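Local coordinates for putative uncharacterized protein (Mycobacterium tuberculosis, PDB 2ZQ5), which is a sulfotransferase, named Stf1, that probably transfers a sulfuryl group from the nucleotide donor PAPS to an acceptor, at residues 119-122 / 123-126; 259-262 / 263-267. One frame throughout, in Å; residues are numbered along the deposited sequence.

Contact 1 of 2, residues 119-122 / 123-126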
ATOM      1  N   GLY A 119      -5.298  12.491  -3.956  1.00  9.23           N
ATOM      2  CA  GLY A 119      -4.923  11.130  -3.623  1.00  8.76           C
ATOM      3  C   GLY A 119      -4.008  10.531  -4.671  1.00  8.75           C
ATOM      4  O   GLY A 119      -3.798  11.117  -5.736  1.00  8.92           O
ATOM      5  N   LEU A 120      -3.470   9.352  -4.375  1.00  7.34           N
ATOM      6  CA  LEU A 120      -2.553   8.665  -5.277  1.00  6.92           C
ATOM      7  C   LEU A 120      -3.288   7.880  -6.356  1.00  7.49           C
ATOM      8  O   LEU A 120      -3.543   6.686  -6.209  1.00  8.50           O
ATOM      9  CB  LEU A 120      -1.656   7.722  -4.474  1.00  7.75           C
ATOM     10  CG  LEU A 120      -0.560   6.991  -5.252  1.00  8.22           C
ATOM     11  CD1 LEU A 120       0.442   7.989  -5.816  1.00 10.27           C
ATOM     12  CD2 LEU A 120       0.134   6.017  -4.319  1.00  8.67           C
ATOM     13  N   HIS A 121      -3.620   8.547  -7.452  1.00  7.42           N
ATOM     14  CA  HIS A 121      -4.327   7.881  -8.536  1.00  8.06           C
ATOM     15  C   HIS A 121      -3.514   6.705  -9.050  1.00  7.10           C
ATOM     16  O   HIS A 121      -2.303   6.801  -9.245  1.00  7.45           O
ATOM     17  CB  HIS A 121      -4.615   8.880  -9.654  1.00  7.62           C
ATOM     18  CG  HIS A 121      -5.384  10.073  -9.188  1.00  7.98           C
ATOM     19  ND1 HIS A 121      -6.736  10.030  -8.916  1.00 11.63           N
ATOM     20  CD2 HIS A 121      -4.972  11.316  -8.851  1.00  7.39           C
ATOM     21  CE1 HIS A 121      -7.120  11.196  -8.429  1.00  7.51           C
ATOM     22  NE2 HIS A 121      -6.069  11.994  -8.378  1.00 12.25           N
ATOM     23  N   MET A 122      -4.205   5.594  -9.264  1.00  7.86           N
ATOM     24  CA  MET A 122      -3.593   4.362  -9.726  1.00  8.12           C
ATOM     25  C   MET A 122      -2.590   4.536 -10.868  1.00  9.27           C
ATOM     26  O   MET A 122      -1.446   4.091 -10.766  1.00  8.74           O
ATOM     27  CB  MET A 122      -4.701   3.382 -10.136  1.00 14.11           C
ATOM     28  CG  MET A 122      -4.278   1.929 -10.289  1.00 21.71           C
ATOM     29  SD  MET A 122      -3.086   1.619 -11.594  1.00 33.68           S
ATOM     30  CE  MET A 122      -3.969   2.106 -12.994  1.00 29.20           C
ATOM     31  N   TRP A 123      -2.997   5.190 -11.951  1.00  8.40           N
ATOM     32  CA  TRP A 123      -2.091   5.329 -13.081  1.00  8.82           C
ATOM     33  C   TRP A 123      -0.831   6.125 -12.789  1.00  8.36           C
ATOM     34  O   TRP A 123       0.199   5.920 -13.431  1.00  9.58           O
ATOM     35  CB  TRP A 123      -2.821   5.904 -14.308  1.00  8.98           C
ATOM     36  CG  TRP A 123      -3.159   7.374 -14.291  1.00  9.11           C
ATOM     37  CD1 TRP A 123      -4.116   7.997 -13.538  1.00  8.77           C
ATOM     38  CD2 TRP A 123      -2.586   8.385 -15.128  1.00  9.39           C
ATOM     39  NE1 TRP A 123      -4.180   9.333 -13.863  1.00  8.81           N
ATOM     40  CE2 TRP A 123      -3.251   9.597 -14.836  1.00  9.50           C
ATOM     41  CE3 TRP A 123      -1.578   8.382 -16.102  1.00 11.71           C
ATOM     42  CZ2 TRP A 123      -2.939  10.799 -15.487  1.00 10.24           C
ATOM     43  CZ3 TRP A 123      -1.267   9.576 -16.748  1.00 10.84           C
ATOM     44  CH2 TRP A 123      -1.948  10.767 -16.436  1.00 11.12           C
ATOM     45  N   LEU A 124      -0.903   7.018 -11.810  1.00  8.79           N
ATOM     46  CA  LEU A 124       0.256   7.823 -11.452  1.00  8.67           C
ATOM     47  C   LEU A 124       1.184   7.022 -10.544  1.00  9.76           C
ATOM     48  O   LEU A 124       2.392   7.252 -10.523  1.00  9.81           O
ATOM     49  CB  LEU A 124      -0.198   9.114 -10.773  1.00  9.19           C
ATOM     50  CG  LEU A 124      -1.067   9.988 -11.685  1.00  9.76           C
ATOM     51  CD1 LEU A 124      -1.652  11.139 -10.883  1.00 11.79           C
ATOM     52  CD2 LEU A 124      -0.244  10.503 -12.863  1.00 10.02           C
ATOM     53  N   ALA A 125       0.620   6.079  -9.796  1.00  8.89           N
ATOM     54  CA  ALA A 125       1.424   5.230  -8.923  1.00 11.65           C
ATOM     55  C   ALA A 125       2.150   4.223  -9.814  1.00 13.66           C
ATOM     56  O   ALA A 125       3.275   3.816  -9.527  1.00 15.21           O
ATOM     57  CB  ALA A 125       0.532   4.506  -7.924  1.00 12.06           C
ATOM     58  N   GLU A 126       1.496   3.824 -10.902  1.00 13.02           N
ATOM     59  CA  GLU A 126       2.091   2.879 -11.842  1.00 14.05           C
ATOM     60  C   GLU A 126       3.108   3.599 -12.720  1.00 14.78           C
ATOM     61  O   GLU A 126       4.097   3.007 -13.152  1.00 16.10           O
ATOM     62  CB  GLU A 126       1.014   2.255 -12.735  1.00 14.64           C
ATOM     63  CG  GLU A 126       0.053   1.299 -12.037  1.00 19.34           C
ATOM     64  CD  GLU A 126       0.640  -0.085 -11.819  1.00 20.91           C
ATOM     65  OE1 GLU A 126       1.675  -0.401 -12.442  1.00 24.04           O
ATOM     66  OE2 GLU A 126       0.055  -0.864 -11.034  1.00 22.84           O
TER
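Leu120 lays its branched end against the methyl of Ala125, with CG 3.8 Å from Ala125 CB and both of its methyls close behind. The torsion that sets Leu120 CG opposite its own N (chi1 -176°) carries the isobutyl group towards the helix, although the bond from CA to CB only skirts it. Alanine suits the receiving position because its single methyl lets the leucine lie close to the helix backbone; Leu177 and Ile219, from helices 175-178 and 206-219, extend this apolar packing. The backbone closes the turn as well. His121 O takes two N-H groups: Ala125 N at 3.1 Å, almost in line with the carbonyl, and Leu124 N at 2.9 Å, from well above the carbonyl plane. Met122 O receives Glu126 N at 3.0 Å. Here the loop leaving strand 117-119 of the parallel sulfotransferase sheet, with an inverse gamma turn centred on Leu120, becomes the short helix 122-126, and His121 occupies its N-cap position. Beside the cap, Leu124 CD1 meets the edge of the imidazole near its plane, 3.9 Å from His121 CD2, while the other methyl, Leu124 CD2, sits over the centre of one face of the Trp123 indole. That broad ring suits a buried place among aromatic neighbours, since Trp137 and Tyr143 both pack with it edge-to-face. Packing is also close where Met122 SD lies 3.2 Å from Glu126 CG; the flexible thioether bends twice (chi2 -64°, chi3 -62°) to come back over the start of the helix. The looser side is the carboxylate end of the partly exposed Glu126, where OE2 accepts a hydrogen bond from Gln176 NE2, with Arg179 a weaker, longer-range ionic partner.

Contact 2 of 2, residues 259-262 / 263-267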
ATOM      1  N   GLU A 259     -10.929 -10.934  15.370  1.00  8.43           N
ATOM      2  CA  GLU A 259     -11.483 -12.279  15.276  1.00  8.29           C
ATOM      3  C   GLU A 259     -12.664 -12.336  14.304  1.00  9.12           C
ATOM      4  O   GLU A 259     -13.034 -13.414  13.839  1.00  9.99           O
ATOM      5  CB  GLU A 259     -11.914 -12.802  16.658  1.00  9.06           C
ATOM      6  CG  GLU A 259     -13.104 -12.078  17.274  1.00  9.69           C
ATOM      7  CD  GLU A 259     -12.699 -10.898  18.136  1.00 11.18           C
ATOM      8  OE1 GLU A 259     -11.628 -10.307  17.888  1.00 12.20           O
ATOM      9  OE2 GLU A 259     -13.463 -10.550  19.060  1.00 15.39           O
ATOM     10  N   THR A 260     -13.248 -11.181  13.985  1.00  9.66           N
ATOM     11  CA  THR A 260     -14.382 -11.145  13.065  1.00  9.09           C
ATOM     12  C   THR A 260     -13.972 -10.968  11.605  1.00  8.96           C
ATOM     13  O   THR A 260     -14.819 -11.025  10.716  1.00 10.68           O
ATOM     14  CB  THR A 260     -15.386 -10.017  13.418  1.00  8.58           C
ATOM     15  OG1 THR A 260     -14.781  -8.737  13.196  1.00  9.96           O
ATOM     16  CG2 THR A 260     -15.818 -10.126  14.869  1.00  9.50           C
ATOM     17  N   ILE A 261     -12.681 -10.759  11.355  1.00  7.59           N
ATOM     18  CA  ILE A 261     -12.206 -10.578   9.983  1.00  7.60           C
ATOM     19  C   ILE A 261     -11.009 -11.442   9.581  1.00  6.84           C
ATOM     20  O   ILE A 261     -10.677 -11.519   8.398  1.00  7.64           O
ATOM     21  CB  ILE A 261     -11.834  -9.095   9.696  1.00  6.89           C
ATOM     22  CG1 ILE A 261     -10.801  -8.599  10.715  1.00  7.74           C
ATOM     23  CG2 ILE A 261     -13.084  -8.225   9.720  1.00  8.60           C
ATOM     24  CD1 ILE A 261     -10.226  -7.232  10.381  1.00 10.67           C
ATOM     25  N   MET A 262     -10.365 -12.095  10.546  1.00  6.70           N
ATOM     26  CA  MET A 262      -9.194 -12.920  10.245  1.00  6.12           C
ATOM     27  C   MET A 262      -9.456 -13.966   9.159  1.00  7.05           C
ATOM     28  O   MET A 262      -8.642 -14.134   8.249  1.00  6.62           O
ATOM     29  CB  MET A 262      -8.673 -13.598  11.518  1.00  6.17           C
ATOM     30  CG  MET A 262      -7.408 -14.447  11.319  1.00  7.23           C
ATOM     31  SD  MET A 262      -6.000 -13.619  10.501  1.00  7.98           S
ATOM     32  CE  MET A 262      -5.434 -12.536  11.790  1.00  9.78           C
ATOM     33  N   ALA A 263     -10.583 -14.668   9.234  1.00  6.84           N
ATOM     34  CA  ALA A 263     -10.872 -15.673   8.212  1.00  7.37           C
ATOM     35  C   ALA A 263     -10.990 -15.019   6.837  1.00  7.90           C
ATOM     36  O   ALA A 263     -10.457 -15.529   5.851  1.00  8.08           O
ATOM     37  CB  ALA A 263     -12.159 -16.422   8.550  1.00  8.03           C
ATOM     38  N   SER A 264     -11.678 -13.881   6.784  1.00  8.09           N
ATOM     39  CA  SER A 264     -11.871 -13.147   5.537  1.00  8.60           C
ATOM     40  C   SER A 264     -10.531 -12.680   4.977  1.00  7.50           C
ATOM     41  O   SER A 264     -10.298 -12.734   3.767  1.00  8.48           O
ATOM     42  CB  SER A 264     -12.781 -11.941   5.778  1.00 10.62           C
ATOM     43  OG  SER A 264     -12.977 -11.196   4.587  1.00 17.23           O
ATOM     44  N   MET A 265      -9.653 -12.223   5.863  1.00  7.71           N
ATOM     45  CA  MET A 265      -8.330 -11.757   5.464  1.00  8.40           C
ATOM     46  C   MET A 265      -7.538 -12.895   4.833  1.00  8.29           C
ATOM     47  O   MET A 265      -6.886 -12.719   3.801  1.00  9.58           O
ATOM     48  CB  MET A 265      -7.579 -11.215   6.681  1.00  9.83           C
ATOM     49  CG  MET A 265      -8.204  -9.968   7.286  1.00 11.99           C
ATOM     50  SD  MET A 265      -7.542  -9.587   8.918  1.00 14.09           S
ATOM     51  CE  MET A 265      -5.836  -9.307   8.522  1.00 16.92           C
ATOM     52  N   CYS A 266      -7.598 -14.067   5.457  1.00  8.06           N
ATOM     53  CA  CYS A 266      -6.882 -15.229   4.950  1.00  8.26           C
ATOM     54  C   CYS A 266      -7.472 -15.724   3.633  1.00  8.42           C
ATOM     55  O   CYS A 266      -6.739 -16.126   2.731  1.00  9.42           O
ATOM     56  CB  CYS A 266      -6.903 -16.352   5.988  1.00  7.69           C
ATOM     57  SG  CYS A 266      -5.932 -16.003   7.478  1.00 10.00           S
ATOM     58  N   SER A 267      -8.798 -15.690   3.529  1.00  8.46           N
ATOM     59  CA  SER A 267      -9.479 -16.126   2.319  1.00  8.38           C
ATOM     60  C   SER A 267      -9.096 -15.224   1.149  1.00  8.69           C
ATOM     61  O   SER A 267      -8.909 -15.697   0.028  1.00  8.95           O
ATOM     62  CB  SER A 267     -10.993 -16.100   2.532  1.00  8.80           C
ATOM     63  OG  SER A 267     -11.682 -16.559   1.382  1.00 12.13           O
TER
HETATM   64  O   HOH W   1     -12.863 -14.520  11.282  1.00  8.80           O
HETATM   65  O   HOH W   2     -13.541 -13.301   8.817  1.00 10.56           O
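Met265 brings its sulfur against the side chain of Ile261, and a backbone hydrogen bond joins the same two residues. Met265 N donates to Ile261 O at 2.8 Å, in a fairly straight bond (157° at the hydrogen) that arrives nearly in line with the carbonyl. One residue on, Cys266 N reaches Met262 O at 3.0 Å, tilted about 21° from that carbonyl plane. These are the first i to i+4 bonds of helix 262-272, with Ile261 at its N-cap position.

Water-mediated bonds form a second group. One water donates to Glu259 O and accepts from Ala263 N, 3.1 Å away; another donates to Thr260 O and accepts from Ser264 N at 2.8 Å. Each water is inserted between an N-H of the first turn and the carbonyl four residues before it, extending the i to i+4 pattern into the loop. Small side chains suit this partly exposed side, and Ala263 and Ser264 provide them.

The apolar contacts involve sulfur. Chi1 of 56° wedges Ile261 CG1 between its own N and carbonyl carbon; with chi2 extended, Ile261 CG1 and CD1 both lie 3.9 Å from Met265 SD, the two chains crossing at a slant, while a bend at Met265 chi3 turns the terminal methyl. Met262 SD stands 3.9 Å from Cys266 SG, a van der Waals contact between two soft, polarisable atoms one turn apart. The long methionines suit buried places because they can mould themselves to helix 282-304, where Met262 meets Ala289 and Met290, Met265 meets Trp293, and Cys266 touches Ile285. Together these bonds and contacts make up a hydrated helix N-terminus following strand 250-255, within the P-loop-NTPase-like parallel alpha/beta fold of the sulfotransferases.

Both contacts are helix beginnings that follow a strand of the same parallel sheet: contact 1 comes after the edge strand 117-119, contact 2 after the interior strand 250-255. They lie on opposite sides of the chain's centre, about 28 Å apart between centres, and do not touch. Each is largely buried; contact 1 lies nearer the chain centre, about 11 Å from it against about 19 Å, measured from the centre of each contact. Their chemistry differs too. At 119-126 the short helix and its cap carry aromatic rings, leucines and a carboxylate bonded to Gln176; at 259-267 two ordered waters serve the early N-H groups and sulfur-bearing side chains face helix 282-304.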